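Local coordinates for protein geranyltranstransferase (Legionella pneumophila subsp. pneumophila, PDB 3LOM) that probably makes farnesyl or geranylgeranyl diphosphate by magnesium-dependent condensation of isoprenoid diphosphates, at residues 170-174 with 254-258; 193-198 with 216-222; 224-229 with 269-274; 274-278 with 295-299. One frame throughout, in Å; residues are numbered along the deposited sequence.

Contact 1: residues 170-174 with 254-258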
loop_
_atom_site.group_PDB
_atom_site.type_symbol
_atom_site.label_atom_id
_atom_site.label_comp_id
_atom_site.label_asym_id
_atom_site.label_seq_id
_atom_site.Cartn_x
_atom_site.Cartn_y
_atom_site.Cartn_z
ATOM N N GLU A 170 -10.111 -18.360 -11.035
ATOM C CA GLU A 170 -11.418 -19.015 -11.239
ATOM C C GLU A 170 -12.048 -18.805 -12.609
ATOM O O GLU A 170 -12.669 -19.727 -13.139
ATOM C CB GLU A 170 -12.438 -18.635 -10.155
ATOM C CG GLU A 170 -11.963 -18.824 -8.731
ATOM C CD GLU A 170 -11.279 -20.159 -8.504
ATOM O OE1 GLU A 170 -10.076 -20.155 -8.154
ATOM O OE2 GLU A 170 -11.938 -21.207 -8.680
ATOM N N LEU A 171 -11.898 -17.609 -13.178
ATOM C CA LEU A 171 -12.563 -17.257 -14.446
ATOM C C LEU A 171 -12.036 -18.028 -15.656
ATOM O O LEU A 171 -12.690 -18.063 -16.702
ATOM C CB LEU A 171 -12.504 -15.747 -14.706
ATOM C CG LEU A 171 -13.723 -14.859 -14.413
ATOM C CD1 LEU A 171 -14.354 -15.131 -13.053
ATOM C CD2 LEU A 171 -13.352 -13.386 -14.541
ATOM N N ALA A 172 -10.858 -18.632 -15.496
ATOM C CA ALA A 172 -10.278 -19.550 -16.473
ATOM C C ALA A 172 -11.197 -20.752 -16.725
ATOM O O ALA A 172 -11.390 -21.168 -17.871
ATOM C CB ALA A 172 -8.899 -20.014 -15.999
ATOM N N LYS A 173 -11.764 -21.290 -15.645
ATOM C CA LYS A 173 -12.757 -22.363 -15.708
ATOM C C LYS A 173 -14.098 -21.800 -16.180
ATOM O O LYS A 173 -14.394 -20.626 -15.961
ATOM C CB LYS A 173 -12.928 -23.008 -14.328
ATOM C CG LYS A 173 -11.624 -23.309 -13.598
ATOM C CD LYS A 173 -11.851 -23.445 -12.100
ATOM C CE LYS A 173 -10.529 -23.491 -11.346
ATOM N NZ LYS A 173 -10.735 -23.596 -9.877
ATOM N N SER A 174 -14.899 -22.639 -16.830
ATOM C CA SER A 174 -16.221 -22.229 -17.314
ATOM C C SER A 174 -17.345 -22.765 -16.419
ATOM O O SER A 174 -18.518 -22.781 -16.808
ATOM C CB SER A 174 -16.420 -22.657 -18.776
ATOM O OG SER A 174 -16.279 -24.059 -18.932
ATOM N N LYS A 254 -13.608 -19.782 -20.577
ATOM C CA LYS A 254 -13.850 -18.450 -20.023
ATOM C C LYS A 254 -15.308 -18.225 -19.622
ATOM O O LYS A 254 -16.207 -18.945 -20.071
ATOM C CB LYS A 254 -13.402 -17.363 -21.007
ATOM C CG LYS A 254 -12.150 -16.612 -20.581
ATOM C CD LYS A 254 -12.456 -15.605 -19.473
ATOM C CE LYS A 254 -11.263 -14.711 -19.183
ATOM N NZ LYS A 254 -11.630 -13.576 -18.290
ATOM N N THR A 255 -15.527 -17.222 -18.768
ATOM C CA THR A 255 -16.874 -16.834 -18.339
ATOM C C THR A 255 -17.002 -15.335 -18.064
ATOM O O THR A 255 -16.221 -14.756 -17.306
ATOM C CB THR A 255 -17.373 -17.655 -17.121
ATOM O OG1 THR A 255 -18.486 -16.984 -16.513
ATOM C CG2 THR A 255 -16.270 -17.833 -16.094
ATOM N N THR A 256 -17.985 -14.718 -18.713
ATOM C CA THR A 256 -18.306 -13.305 -18.529
ATOM C C THR A 256 -19.815 -13.159 -18.347
ATOM O O THR A 256 -20.559 -14.141 -18.463
ATOM C CB THR A 256 -17.890 -12.456 -19.758
ATOM O OG1 THR A 256 -18.526 -12.966 -20.936
ATOM C CG2 THR A 256 -16.376 -12.448 -19.956
ATOM N N PHE A 257 -20.266 -11.931 -18.087
ATOM C CA PHE A 257 -21.694 -11.613 -18.122
ATOM C C PHE A 257 -22.269 -11.872 -19.517
ATOM O O PHE A 257 -23.455 -12.163 -19.660
ATOM C CB PHE A 257 -21.951 -10.158 -17.709
ATOM C CG PHE A 257 -21.849 -9.915 -16.222
ATOM C CD1 PHE A 257 -22.839 -10.374 -15.356
ATOM C CD2 PHE A 257 -20.772 -9.215 -15.689
ATOM C CE1 PHE A 257 -22.750 -10.151 -13.980
ATOM C CE2 PHE A 257 -20.674 -8.983 -14.316
ATOM C CZ PHE A 257 -21.665 -9.455 -13.459
ATOM N N ALA A 258 -21.408 -11.788 -20.529
ATOM C CA ALA A 258 -21.790 -12.004 -21.921
ATOM C C ALA A 258 -21.781 -13.470 -22.344
ATOM O O ALA A 258 -22.117 -13.789 -23.487
ATOM C CB ALA A 258 -20.904 -11.183 -22.843
#

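Contact 2: residues 193-198 with 216-222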
loop_
_atom_site.group_PDB
_atom_site.type_symbol
_atom_site.label_atom_id
_atom_site.label_comp_id
_atom_site.label_asym_id
_atom_site.label_seq_id
_atom_site.Cartn_x
_atom_site.Cartn_y
_atom_site.Cartn_z
ATOM N N ILE A 193 -15.141 1.334 -6.249
ATOM C CA ILE A 193 -16.187 2.256 -6.715
ATOM C C ILE A 193 -17.108 2.711 -5.574
ATOM O O ILE A 193 -17.442 3.898 -5.476
ATOM C CB ILE A 193 -16.983 1.658 -7.892
ATOM C CG1 ILE A 193 -16.099 1.653 -9.144
ATOM C CG2 ILE A 193 -18.265 2.447 -8.151
ATOM C CD1 ILE A 193 -16.520 0.685 -10.227
ATOM N N LEU A 194 -17.469 1.771 -4.700
ATOM C CA LEU A 194 -18.273 2.058 -3.512
ATOM C C LEU A 194 -17.534 2.985 -2.546
ATOM O O LEU A 194 -18.148 3.862 -1.927
ATOM C CB LEU A 194 -18.646 0.751 -2.806
ATOM C CG LEU A 194 -19.992 0.584 -2.101
ATOM C CD1 LEU A 194 -21.150 1.089 -2.959
ATOM C CD2 LEU A 194 -20.190 -0.889 -1.739
ATOM N N ALA A 195 -16.215 2.797 -2.439
ATOM C CA ALA A 195 -15.352 3.656 -1.619
ATOM C C ALA A 195 -15.405 5.160 -1.970
ATOM O O ALA A 195 -15.188 5.993 -1.094
ATOM C CB ALA A 195 -13.922 3.150 -1.639
ATOM N N CYS A 196 -15.711 5.495 -3.229
ATOM C CA CYS A 196 -15.887 6.895 -3.654
ATOM C C CYS A 196 -16.968 7.581 -2.845
ATOM O O CYS A 196 -16.794 8.701 -2.368
ATOM C CB CYS A 196 -16.269 6.992 -5.133
ATOM S SG CYS A 196 -15.105 6.255 -6.278
ATOM N N PHE A 197 -18.081 6.875 -2.685
ATOM C CA PHE A 197 -19.229 7.370 -1.960
ATOM C C PHE A 197 -19.002 7.249 -0.455
ATOM O O PHE A 197 -19.348 8.156 0.301
ATOM C CB PHE A 197 -20.481 6.627 -2.427
ATOM C CG PHE A 197 -20.644 6.615 -3.925
ATOM C CD1 PHE A 197 -21.298 7.654 -4.572
ATOM C CD2 PHE A 197 -20.125 5.573 -4.692
ATOM C CE1 PHE A 197 -21.438 7.654 -5.958
ATOM C CE2 PHE A 197 -20.249 5.570 -6.073
ATOM C CZ PHE A 197 -20.912 6.607 -6.709
ATOM N N GLU A 198 -18.374 6.158 -0.031
ATOM C CA GLU A 198 -18.143 5.909 1.397
ATOM C C GLU A 198 -17.099 6.825 2.040
ATOM O O GLU A 198 -17.266 7.228 3.195
ATOM C CB GLU A 198 -17.785 4.441 1.657
ATOM C CG GLU A 198 -18.903 3.440 1.380
ATOM C CD GLU A 198 -19.918 3.316 2.511
ATOM O OE1 GLU A 198 -19.715 3.897 3.603
ATOM O OE2 GLU A 198 -20.929 2.615 2.303
ATOM N N ARG A 216 -25.061 4.573 -1.494
ATOM C CA ARG A 216 -24.712 3.149 -1.486
ATOM C C ARG A 216 -25.401 2.318 -2.569
ATOM O O ARG A 216 -24.772 1.451 -3.178
ATOM C CB ARG A 216 -24.963 2.551 -0.097
ATOM C CG ARG A 216 -23.910 2.956 0.916
ATOM C CD ARG A 216 -24.376 2.822 2.352
ATOM N NE ARG A 216 -23.328 3.250 3.278
ATOM C CZ ARG A 216 -23.458 3.325 4.600
ATOM N NH1 ARG A 216 -24.604 3.005 5.187
ATOM N NH2 ARG A 216 -22.431 3.729 5.339
ATOM N N THR A 217 -26.678 2.603 -2.819
ATOM C CA THR A 217 -27.429 1.937 -3.886
ATOM C C THR A 217 -26.915 2.359 -5.267
ATOM O O THR A 217 -26.659 1.499 -6.119
ATOM C CB THR A 217 -28.953 2.184 -3.750
ATOM O OG1 THR A 217 -29.383 1.767 -2.451
ATOM C CG2 THR A 217 -29.745 1.411 -4.803
ATOM N N TYR A 218 -26.746 3.669 -5.480
ATOM C CA TYR A 218 -26.151 4.170 -6.726
ATOM C C TYR A 218 -24.791 3.510 -6.971
ATOM O O TYR A 218 -24.558 2.971 -8.045
ATOM C CB TYR A 218 -26.026 5.703 -6.740
ATOM C CG TYR A 218 -25.452 6.240 -8.040
ATOM C CD1 TYR A 218 -26.250 6.380 -9.173
ATOM C CD2 TYR A 218 -24.103 6.590 -8.141
ATOM C CE1 TYR A 218 -25.723 6.856 -10.373
ATOM C CE2 TYR A 218 -23.564 7.068 -9.336
ATOM C CZ TYR A 218 -24.380 7.200 -10.443
ATOM O OH TYR A 218 -23.855 7.669 -11.619
ATOM N N GLY A 219 -23.930 3.535 -5.951
ATOM C CA GLY A 219 -22.609 2.905 -5.985
ATOM C C GLY A 219 -22.532 1.423 -6.324
ATOM O O GLY A 219 -21.682 1.019 -7.127
ATOM N N LYS A 220 -23.401 0.614 -5.715
ATOM C CA LYS A 220 -23.427 -0.834 -5.970
ATOM C C LYS A 220 -23.831 -1.122 -7.399
ATOM O O LYS A 220 -23.204 -1.933 -8.080
ATOM C CB LYS A 220 -24.395 -1.551 -5.022
ATOM C CG LYS A 220 -23.823 -1.836 -3.644
ATOM C CD LYS A 220 -24.927 -2.092 -2.629
ATOM C CE LYS A 220 -24.414 -1.911 -1.204
ATOM N NZ LYS A 220 -25.524 -1.750 -0.222
ATOM N N HIS A 221 -24.882 -0.450 -7.853
ATOM C CA HIS A 221 -25.413 -0.731 -9.175
ATOM C C HIS A 221 -24.555 -0.149 -10.291
ATOM O O HIS A 221 -24.499 -0.714 -11.379
ATOM C CB HIS A 221 -26.884 -0.313 -9.274
ATOM C CG HIS A 221 -27.793 -1.160 -8.436
ATOM N ND1 HIS A 221 -28.437 -2.272 -8.930
ATOM C CD2 HIS A 221 -28.125 -1.085 -7.125
ATOM C CE1 HIS A 221 -29.139 -2.838 -7.965
ATOM N NE2 HIS A 221 -28.972 -2.134 -6.860
ATOM N N ILE A 222 -23.863 0.953 -10.009
ATOM C CA ILE A 222 -22.977 1.564 -11.003
ATOM C C ILE A 222 -21.684 0.742 -11.212
ATOM O O ILE A 222 -21.258 0.533 -12.347
ATOM C CB ILE A 222 -22.756 3.094 -10.730
ATOM C CG1 ILE A 222 -22.660 3.877 -12.038
ATOM C CG2 ILE A 222 -21.604 3.382 -9.759
ATOM C CD1 ILE A 222 -24.003 4.263 -12.601
#

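Contact 3: residues 224-229 with 269-274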
loop_
_atom_site.group_PDB
_atom_site.type_symbol
_atom_site.label_atom_id
_atom_site.label_comp_id
_atom_site.label_asym_id
_atom_site.label_seq_id
_atom_site.Cartn_x
_atom_site.Cartn_y
_atom_site.Cartn_z
ATOM N N LEU A 224 -21.396 -2.476 -10.661
ATOM C CA LEU A 224 -21.822 -3.717 -11.285
ATOM C C LEU A 224 -22.052 -3.524 -12.781
ATOM O O LEU A 224 -21.528 -4.286 -13.597
ATOM C CB LEU A 224 -23.096 -4.220 -10.603
ATOM C CG LEU A 224 -23.876 -5.418 -11.139
ATOM C CD1 LEU A 224 -23.021 -6.682 -11.228
ATOM C CD2 LEU A 224 -25.091 -5.653 -10.258
ATOM N N VAL A 225 -22.816 -2.494 -13.132
ATOM C CA VAL A 225 -23.209 -2.256 -14.528
ATOM C C VAL A 225 -22.043 -1.881 -15.473
ATOM O O VAL A 225 -22.106 -2.177 -16.668
ATOM C CB VAL A 225 -24.410 -1.257 -14.628
ATOM C CG1 VAL A 225 -23.951 0.194 -14.534
ATOM C CG2 VAL A 225 -25.232 -1.507 -15.885
ATOM N N PHE A 226 -20.985 -1.261 -14.937
ATOM C CA PHE A 226 -19.777 -0.956 -15.728
ATOM C C PHE A 226 -19.149 -2.241 -16.261
ATOM O O PHE A 226 -18.760 -2.322 -17.430
ATOM C CB PHE A 226 -18.730 -0.198 -14.903
ATOM C CG PHE A 226 -19.089 1.234 -14.608
ATOM C CD1 PHE A 226 -20.033 1.918 -15.375
ATOM C CD2 PHE A 226 -18.454 1.909 -13.571
ATOM C CE1 PHE A 226 -20.352 3.241 -15.091
ATOM C CE2 PHE A 226 -18.762 3.230 -13.282
ATOM C CZ PHE A 226 -19.709 3.899 -14.044
ATOM N N GLN A 227 -19.085 -3.243 -15.388
ATOM C CA GLN A 227 -18.552 -4.558 -15.719
ATOM C C GLN A 227 -19.450 -5.349 -16.667
ATOM O O GLN A 227 -18.956 -6.113 -17.503
ATOM C CB GLN A 227 -18.308 -5.347 -14.436
ATOM C CG GLN A 227 -17.343 -6.478 -14.610
ATOM C CD GLN A 227 -15.969 -6.031 -15.085
ATOM O OE1 GLN A 227 -15.414 -5.043 -14.596
ATOM N NE2 GLN A 227 -15.416 -6.762 -16.047
ATOM N N MET A 228 -20.765 -5.170 -16.520
ATOM C CA MET A 228 -21.737 -5.701 -17.476
ATOM C C MET A 228 -21.488 -5.087 -18.856
ATOM O O MET A 228 -21.411 -5.806 -19.853
ATOM C CB MET A 228 -23.175 -5.420 -17.019
ATOM C CG MET A 228 -23.701 -6.339 -15.932
ATOM S SD MET A 228 -25.357 -5.884 -15.372
ATOM C CE MET A 228 -25.587 -7.101 -14.088
ATOM N N GLN A 229 -21.338 -3.762 -18.887
ATOM C CA GLN A 229 -21.042 -3.022 -20.117
ATOM C C GLN A 229 -19.744 -3.469 -20.778
ATOM O O GLN A 229 -19.714 -3.681 -21.989
ATOM C CB GLN A 229 -21.016 -1.513 -19.859
ATOM C CG GLN A 229 -22.403 -0.883 -19.771
ATOM C CD GLN A 229 -22.361 0.599 -19.456
ATOM O OE1 GLN A 229 -21.765 1.022 -18.467
ATOM N NE2 GLN A 229 -23.007 1.394 -20.295
ATOM N N GLU A 269 -30.367 -6.241 -18.577
ATOM C CA GLU A 269 -29.614 -6.165 -17.316
ATOM C C GLU A 269 -28.900 -4.818 -17.177
ATOM O O GLU A 269 -28.973 -4.196 -16.112
ATOM C CB GLU A 269 -28.619 -7.324 -17.182
ATOM C CG GLU A 269 -29.230 -8.638 -16.707
ATOM C CD GLU A 269 -29.233 -8.803 -15.188
ATOM O OE1 GLU A 269 -28.749 -7.906 -14.464
ATOM O OE2 GLU A 269 -29.728 -9.844 -14.708
ATOM N N ILE A 270 -28.240 -4.375 -18.256
ATOM C CA ILE A 270 -27.674 -3.017 -18.353
ATOM C C ILE A 270 -28.745 -1.970 -18.026
ATOM O O ILE A 270 -28.551 -1.128 -17.145
ATOM C CB ILE A 270 -27.117 -2.674 -19.780
ATOM C CG1 ILE A 270 -26.256 -3.801 -20.374
ATOM C CG2 ILE A 270 -26.376 -1.332 -19.783
ATOM C CD1 ILE A 270 -24.806 -3.819 -19.977
ATOM N N ALA A 271 -29.873 -2.051 -18.734
ATOM C CA ALA A 271 -30.952 -1.068 -18.626
ATOM C C ALA A 271 -31.565 -1.005 -17.233
ATOM O O ALA A 271 -31.709 0.086 -16.676
ATOM C CB ALA A 271 -32.030 -1.331 -19.675
ATOM N N VAL A 272 -31.897 -2.171 -16.673
ATOM C CA VAL A 272 -32.539 -2.253 -15.358
ATOM C C VAL A 272 -31.627 -1.688 -14.273
ATOM O O VAL A 272 -32.076 -0.901 -13.439
ATOM C CB VAL A 272 -32.994 -3.703 -14.982
ATOM C CG1 VAL A 272 -33.747 -3.707 -13.661
ATOM C CG2 VAL A 272 -33.884 -4.298 -16.051
ATOM N N HIS A 273 -30.350 -2.063 -14.308
ATOM C CA HIS A 273 -29.397 -1.623 -13.280
ATOM C C HIS A 273 -29.086 -0.122 -13.318
ATOM O O HIS A 273 -28.930 0.506 -12.261
ATOM C CB HIS A 273 -28.127 -2.474 -13.298
ATOM C CG HIS A 273 -28.287 -3.792 -12.612
ATOM N ND1 HIS A 273 -28.377 -3.909 -11.241
ATOM C CD2 HIS A 273 -28.392 -5.049 -13.104
ATOM C CE1 HIS A 273 -28.533 -5.180 -10.919
ATOM N NE2 HIS A 273 -28.538 -5.894 -12.030
ATOM N N TYR A 274 -29.024 0.441 -14.529
ATOM C CA TYR A 274 -28.903 1.893 -14.711
ATOM C C TYR A 274 -30.150 2.635 -14.249
ATOM O O TYR A 274 -30.043 3.703 -13.652
ATOM C CB TYR A 274 -28.591 2.258 -16.167
ATOM C CG TYR A 274 -27.115 2.444 -16.443
ATOM C CD1 TYR A 274 -26.391 3.456 -15.816
ATOM C CD2 TYR A 274 -26.442 1.609 -17.335
ATOM C CE1 TYR A 274 -25.034 3.629 -16.062
ATOM C CE2 TYR A 274 -25.086 1.773 -17.588
ATOM C CZ TYR A 274 -24.389 2.785 -16.948
ATOM O OH TYR A 274 -23.047 2.949 -17.186
#

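Contact 4: residues 274-278 with 295-299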
loop_
_atom_site.group_PDB
_atom_site.type_symbol
_atom_site.label_atom_id
_atom_site.label_comp_id
_atom_site.label_asym_id
_atom_site.label_seq_id
_atom_site.Cartn_x
_atom_site.Cartn_y
_atom_site.Cartn_z
ATOM N N TYR A 274 -29.024 0.441 -14.529
ATOM C CA TYR A 274 -28.903 1.893 -14.711
ATOM C C TYR A 274 -30.150 2.635 -14.249
ATOM O O TYR A 274 -30.043 3.703 -13.652
ATOM C CB TYR A 274 -28.591 2.258 -16.167
ATOM C CG TYR A 274 -27.115 2.444 -16.443
ATOM C CD1 TYR A 274 -26.391 3.456 -15.816
ATOM C CD2 TYR A 274 -26.442 1.609 -17.335
ATOM C CE1 TYR A 274 -25.034 3.629 -16.062
ATOM C CE2 TYR A 274 -25.086 1.773 -17.588
ATOM C CZ TYR A 274 -24.389 2.785 -16.948
ATOM O OH TYR A 274 -23.047 2.949 -17.186
ATOM N N GLN A 275 -31.319 2.053 -14.528
ATOM C CA GLN A 275 -32.610 2.611 -14.119
ATOM C C GLN A 275 -32.707 2.697 -12.597
ATOM O O GLN A 275 -33.143 3.719 -12.062
ATOM C CB GLN A 275 -33.758 1.770 -14.692
ATOM C CG GLN A 275 -35.130 2.444 -14.711
ATOM C CD GLN A 275 -35.946 2.201 -13.446
ATOM O OE1 GLN A 275 -36.748 3.047 -13.047
ATOM N NE2 GLN A 275 -35.745 1.045 -12.812
ATOM N N ILE A 276 -32.282 1.629 -11.915
ATOM C CA ILE A 276 -32.239 1.590 -10.451
ATOM C C ILE A 276 -31.260 2.648 -9.936
ATOM O O ILE A 276 -31.543 3.339 -8.948
ATOM C CB ILE A 276 -31.892 0.154 -9.909
ATOM C CG1 ILE A 276 -32.937 -0.893 -10.340
ATOM C CG2 ILE A 276 -31.726 0.136 -8.383
ATOM C CD1 ILE A 276 -34.397 -0.583 -9.972
ATOM N N ALA A 277 -30.127 2.789 -10.630
ATOM C CA ALA A 277 -29.124 3.806 -10.300
ATOM C C ALA A 277 -29.664 5.240 -10.441
ATOM O O ALA A 277 -29.466 6.061 -9.538
ATOM C CB ALA A 277 -27.858 3.607 -11.130
ATOM N N MET A 278 -30.355 5.515 -11.555
ATOM C CA MET A 278 -31.037 6.801 -11.804
ATOM C C MET A 278 -32.016 7.177 -10.691
ATOM O O MET A 278 -31.965 8.284 -10.148
ATOM C CB MET A 278 -31.817 6.754 -13.122
ATOM C CG MET A 278 -30.985 6.671 -14.377
ATOM S SD MET A 278 -30.022 8.148 -14.692
ATOM C CE MET A 278 -29.618 7.845 -16.405
ATOM N N THR A 295 -24.404 9.785 -15.539
ATOM C CA THR A 295 -24.945 8.426 -15.535
ATOM C C THR A 295 -25.530 8.077 -16.900
ATOM O O THR A 295 -25.293 6.985 -17.423
ATOM C CB THR A 295 -26.018 8.260 -14.440
ATOM O OG1 THR A 295 -25.519 8.774 -13.197
ATOM C CG2 THR A 295 -26.402 6.799 -14.261
ATOM N N LYS A 296 -26.261 9.025 -17.482
ATOM C CA LYS A 296 -26.835 8.849 -18.811
ATOM C C LYS A 296 -25.765 8.815 -19.902
ATOM O O LYS A 296 -25.947 8.146 -20.918
ATOM C CB LYS A 296 -27.887 9.923 -19.097
ATOM C CG LYS A 296 -28.974 9.459 -20.049
ATOM C CD LYS A 296 -30.356 9.852 -19.552
ATOM C CE LYS A 296 -31.421 8.956 -20.168
ATOM N NZ LYS A 296 -32.736 9.097 -19.487
ATOM N N GLN A 297 -24.656 9.522 -19.682
ATOM C CA GLN A 297 -23.492 9.442 -20.573
ATOM C C GLN A 297 -22.823 8.070 -20.477
ATOM O O GLN A 297 -22.437 7.487 -21.493
ATOM C CB GLN A 297 -22.470 10.542 -20.260
ATOM C CG GLN A 297 -22.774 11.907 -20.869
ATOM C CD GLN A 297 -21.685 12.940 -20.592
ATOM O OE1 GLN A 297 -20.643 12.633 -20.004
ATOM N NE2 GLN A 297 -21.925 14.175 -21.019
ATOM N N LEU A 298 -22.699 7.563 -19.250
ATOM C CA LEU A 298 -22.116 6.244 -18.997
ATOM C C LEU A 298 -23.000 5.111 -19.509
ATOM O O LEU A 298 -22.494 4.069 -19.912
ATOM C CB LEU A 298 -21.832 6.059 -17.504
ATOM C CG LEU A 298 -20.697 6.886 -16.898
ATOM C CD1 LEU A 298 -20.952 7.122 -15.419
ATOM C CD2 LEU A 298 -19.349 6.215 -17.115
ATOM N N GLN A 299 -24.313 5.322 -19.488
ATOM C CA GLN A 299 -25.264 4.362 -20.047
ATOM C C GLN A 299 -25.195 4.292 -21.575
ATOM O O GLN A 299 -25.265 3.203 -22.153
ATOM C CB GLN A 299 -26.691 4.681 -19.576
ATOM C CG GLN A 299 -27.762 3.718 -20.092
ATOM C CD GLN A 299 -29.087 3.829 -19.357
ATOM O OE1 GLN A 299 -29.963 2.978 -19.515
ATOM N NE2 GLN A 299 -29.240 4.871 -18.543
#

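Contact 1: residues 170-174 with 254-258
With OG1 of T255 opposite the backbone N (chi1 163°), its methyl CG2 is swung between N and the carbonyl carbon and faces residues 170-174, while a bend in K254 at chi2 (-76°) brings that chain back toward L171. T255 CG2 lies 3.4 Å from K173 O, and it also approaches L171 O, so one methyl covers two carbonyls of the turn. L171 O takes a CA-H...O contact from K254 CA at 3.5 Å, nearly straight at 160°. On the L171 side chain, CD2 meets K254 NZ at 4.1 Å, the two chains crossing at a slant, and I184 of helix 178-201 packs on the leucine as well. No conventional hydrogen bond spans the two segments. K173 points away and forms a salt bridge from NZ to E170 OE2 at 2.9 Å. T256 N-caps the next helix with a weak bond from A258 N to T256 OG1, and D231 accepts from F257 N. K254 is the first ordered residue after the unmodelled 239-253. Here a loop of the all-helical isoprenoid synthase fold meets the connection between helix 209-236 and helix 257-260; the end of helix 209-236 carries the second aspartate-rich (DDxxD-type) motif, to which D231 belongs.

Contact 2: residues 193-198 with 216-222
Helices 178-201 and 209-236 run antiparallel: the axes of segments 193-198 and 216-222 are 8.6 Å apart, at 164°, and the backbones come closest at L194 CA and G219 CA, 5.1 Å apart. The pair is a helical hairpin within the all-alpha isoprenoid synthase fold. With no side chain at G219, L194 and F197 settle directly on the backbone of the facing helix. L194 reaches it with CD1, which is 3.6 Å from K220 N and similarly near R216 O. F197, its CG opposite its own carbonyl carbon (chi1 -51°), lays one ring face over G219 N, and its CE2 is 3.6 Å from G219 CA. The tip of the same ring, CZ, comes to Y218 CD2 at 3.5 Å, at the edge of the tyrosine ring; the two planes stand 76° apart in an oblique pair. Y218 OH is hydrogen-bonded to T295 OG1, tying this face to helix 289-303. Beside F197, I193 CG2 meets I222 CG2 at 3.8 Å, the two chains crossing at about a right angle. At the other end, R216 and E198 form a salt bridge, the guanidinium gripping side-on with the two planes nearly coplanar. R216 NH2 donates to the syn lone pair of E198 OE1 at 3.2 Å, whereas R216 NE makes the shorter but more bent bond to E198 OE2, tilted out of the guanidinium plane.

Contact 3: residues 224-229 with 269-274
V225 and Y274 form the apolar centre: V225 CG1, held between its own backbone N and carbonyl carbon (chi1 82°), sits over one face of the Y274 ring, 3.7 Å from the centroid and 18° off the normal, a CH-pi contact. V225 CG2 turns to I270, 3.6 Å from I270 O and near its CG2. I270 CD1 in turn reaches across to M228 CB at 3.7 Å and also touches Q229 CG. These antiparallel helices, 209-236 and 263-279, belong to the all-helical isoprenoid synthase fold, and just beyond Q229 the first of them carries the second DDxxD-type sequence motif. One side of the contact is built round H273: L224 CD2 lies over its ring face, 3.9 Å from the centroid, while M228 approaches the ring obliquely with its sulfur and brings CE to E269 OE1 at 3.3 Å. H273 ND1 is hydrogen-bonded to H221 ND1 on helix 209-236. On the other side, Y274 OH meets the edge of F226 at CE1 and donates to Q229 OE1 at 2.6 Å, coming from above the carbonyl plane rather than along a lone pair. Amide and ring planes stand 73° apart, and Q229 NE2 donates onward to L298 O.

Contact 4: residues 274-278 with 295-299
Q299 lies flat against Y274: Q299 CB stands 3.7 Å from the centroid of the tyrosine ring and only 5° off its normal, a CH-pi contact over the centre of the face opposite the one that V225 covers. Q299 CG opposite the backbone N (chi1 -179°), with the chain extended beyond it, carries the amide back along the tyrosine until Q299 CD is 3.6 Å from Y274 CB, amide and ring planes being 11° apart. At the side of the ring, T295 CG2 approaches Y274 CD1 to 3.7 Å and also touches the sulfur of M278, at 3.9 Å from SD. The M278 chain, bent at chi2, sends its methyl between K296 and Q299; M278 CE is 3.7 Å from Q299 NE2 and rests on the aliphatic stem of K296, 3.8 Å from its CD. The far end of the ring reaches L298, where Y274 OH is 3.4 Å from L298 CB. What positions these groups lies a shell further out. Q229 of helix 209-236 positions the tyrosine hydroxyl and the L298 carbonyl, and T295 OG1 is hydrogen-bonded to L291 O, with Y218 as second partner. Segments 274-278 and 295-299 run antiparallel, axes 10.8 Å apart, in the C-terminal helix pair of the all-helical isoprenoid synthase fold, with helix 209-236 packed against both and helix 5-28 touching Q297.

From the N terminus, residues 170-174 open the longest loop, closed only at 254-258 by contact 1. Contact 2 is nested inside it, pairing 193-198 with 216-222. Contact 3 opens at 224-229 within that loop and closes at 269-274 beyond it, so contacts 1 and 3 cross, and F257 packs on L224 and M228. Contact 4 follows in series, shares Y274 with contact 3 and closes the short loop between helices 263-279 and 289-303. Contacts 2 and 3 meet at H221 and H273. Contacts 2, 3 and 4 join helices 178-201, 209-236, 263-279 and 289-303 in one bundle, while contact 1 ties the loop after helix 160-169 to the start of helix 257-260.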